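Local coordinates for protein histidine decarboxylase alpha chain (Lactobacillus sp. 30A, PDB 1IBV) that probably catalyses the pyruvoyl-dependent decarboxylation of histidine to histamine and carbon dioxide, at residues P210-L213 against E214-Y218. Numbering follows the deposited sequence.
Sequences PEWL and EKMGY
A Schellman motif closes helix 209-216, and residues on both sides of the turn gather round W212. The backbone of Y218 turns back to L213, and Y218 N donates to L213 O at 2.9 Å; the inner bond, G217 N to E214 O, is weak. G217 is the C-prime residue, with phi at 84°, where a CB would collide with M216 O. Earlier in the helix, E214 N donates to P210 O at 2.8 Å. The first torsion of W212 (chi1 -178°) sets CG opposite the backbone N and swings the indole toward M216 and Y218. M216, flexible and apolar, lays CG over the five-membered ring, 3.7 Å from its centroid, while SD sits obliquely in a Met-aromatic contact. Y218 completes the cluster: its flat ring offers an edge to the six-membered ring in an offset edge-to-face pair, planes at 74°, while one face lies over M216 CB. W212 NE1 donates to S188 O, just past strand 171-185, and Y52 of helix 43-53 meets the indole as well. A leucine in place of the tryptophan would probably leave S188 O without its donor and take from M216 and Y218 the indole they both pack on. At the aromatic pair, W212 CH2 lies 3.7 Å from Y218 CE2.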
loop_
_atom_site.group_PDB
_atom_site.type_symbol
_atom_site.label_atom_id
_atom_site.label_comp_id
_atom_site.label_asym_id
_atom_site.label_seq_id
_atom_site.Cartn_x
_atom_site.Cartn_y
_atom_site.Cartn_z
ATOM N N PRO B 210 -20.745 -13.648 -26.419
ATOM C CA PRO B 210 -21.682 -12.840 -27.203
ATOM C C PRO B 210 -22.230 -11.662 -26.398
ATOM O O PRO B 210 -22.298 -10.539 -26.904
ATOM C CB PRO B 210 -22.792 -13.838 -27.522
ATOM C CG PRO B 210 -22.052 -15.137 -27.588
ATOM C CD PRO B 210 -21.186 -15.052 -26.372
ATOM N N GLU B 211 -22.629 -11.933 -25.151
ATOM C CA GLU B 211 -23.181 -10.907 -24.260
ATOM C C GLU B 211 -22.194 -9.762 -24.093
ATOM O O GLU B 211 -22.582 -8.584 -24.131
ATOM C CB GLU B 211 -23.498 -11.488 -22.889
ATOM C CG GLU B 211 -24.602 -12.533 -22.888
ATOM C CD GLU B 211 -24.910 -13.060 -21.495
ATOM O OE1 GLU B 211 -25.964 -13.704 -21.323
ATOM O OE2 GLU B 211 -24.105 -12.840 -20.566
ATOM N N TRP B 212 -20.920 -10.120 -23.932
ATOM C CA TRP B 212 -19.840 -9.151 -23.777
ATOM C C TRP B 212 -19.710 -8.360 -25.077
ATOM O O TRP B 212 -19.774 -7.129 -25.080
ATOM C CB TRP B 212 -18.523 -9.883 -23.478
ATOM C CG TRP B 212 -17.365 -8.965 -23.243
ATOM C CD1 TRP B 212 -17.154 -8.167 -22.157
ATOM C CD2 TRP B 212 -16.264 -8.737 -24.121
ATOM N NE1 TRP B 212 -15.998 -7.451 -22.309
ATOM C CE2 TRP B 212 -15.434 -7.777 -23.513
ATOM C CE3 TRP B 212 -15.904 -9.238 -25.376
ATOM C CZ2 TRP B 212 -14.262 -7.318 -24.107
ATOM C CZ3 TRP B 212 -14.740 -8.780 -25.965
ATOM C CH2 TRP B 212 -13.936 -7.828 -25.333
ATOM N N LEU B 213 -19.606 -9.088 -26.186
ATOM C CA LEU B 213 -19.460 -8.482 -27.501
ATOM C C LEU B 213 -20.525 -7.431 -27.696
ATOM O O LEU B 213 -20.216 -6.261 -27.910
ATOM C CB LEU B 213 -19.578 -9.551 -28.581
ATOM C CG LEU B 213 -18.335 -10.010 -29.349
ATOM C CD1 LEU B 213 -17.084 -9.988 -28.507
ATOM C CD2 LEU B 213 -18.583 -11.402 -29.866
ATOM N N GLU B 214 -21.776 -7.834 -27.513
ATOM C CA GLU B 214 -22.908 -6.935 -27.687
ATOM C C GLU B 214 -22.879 -5.770 -26.707
ATOM O O GLU B 214 -23.074 -4.624 -27.100
ATOM C CB GLU B 214 -24.224 -7.703 -27.532
ATOM C CG GLU B 214 -25.477 -6.895 -27.885
ATOM C CD GLU B 214 -26.735 -7.748 -27.870
ATOM O OE1 GLU B 214 -27.004 -8.371 -26.807
ATOM O OE2 GLU B 214 -27.442 -7.801 -28.920
ATOM N N LYS B 215 -22.599 -6.060 -25.444
ATOM C CA LYS B 215 -22.562 -5.026 -24.419
ATOM C C LYS B 215 -21.446 -4.024 -24.685
ATOM O O LYS B 215 -21.508 -2.884 -24.226
ATOM C CB LYS B 215 -22.354 -5.657 -23.036
ATOM C CG LYS B 215 -22.729 -4.750 -21.860
ATOM C CD LYS B 215 -24.212 -4.843 -21.527
ATOM C CE LYS B 215 -24.559 -6.228 -20.972
ATOM N NZ LYS B 215 -23.825 -6.479 -19.694
ATOM N N MET B 216 -20.419 -4.463 -25.404
ATOM C CA MET B 216 -19.271 -3.618 -25.724
ATOM C C MET B 216 -19.429 -2.924 -27.069
ATOM O O MET B 216 -18.772 -1.914 -27.340
ATOM C CB MET B 216 -18.011 -4.474 -25.750
ATOM C CG MET B 216 -17.579 -4.994 -24.399
ATOM S SD MET B 216 -17.025 -3.646 -23.367
ATOM C CE MET B 216 -15.530 -3.185 -24.194
ATOM N N GLY B 217 -20.287 -3.482 -27.914
ATOM C CA GLY B 217 -20.504 -2.916 -29.229
ATOM C C GLY B 217 -19.440 -3.423 -30.186
ATOM O O GLY B 217 -19.042 -2.746 -31.142
ATOM N N TYR B 218 -18.959 -4.627 -29.901
ATOM C CA TYR B 218 -17.943 -5.267 -30.717
ATOM C C TYR B 218 -18.596 -6.279 -31.637
ATOM O O TYR B 218 -19.550 -6.951 -31.238
ATOM C CB TYR B 218 -16.926 -5.987 -29.824
ATOM C CG TYR B 218 -16.017 -5.067 -29.036
ATOM C CD1 TYR B 218 -15.894 -3.723 -29.379
ATOM C CD2 TYR B 218 -15.273 -5.547 -27.964
ATOM C CE1 TYR B 218 -15.053 -2.884 -28.680
ATOM C CE2 TYR B 218 -14.428 -4.711 -27.255
ATOM C CZ TYR B 218 -14.324 -3.381 -27.623
ATOM O OH TYR B 218 -13.491 -2.534 -26.939
#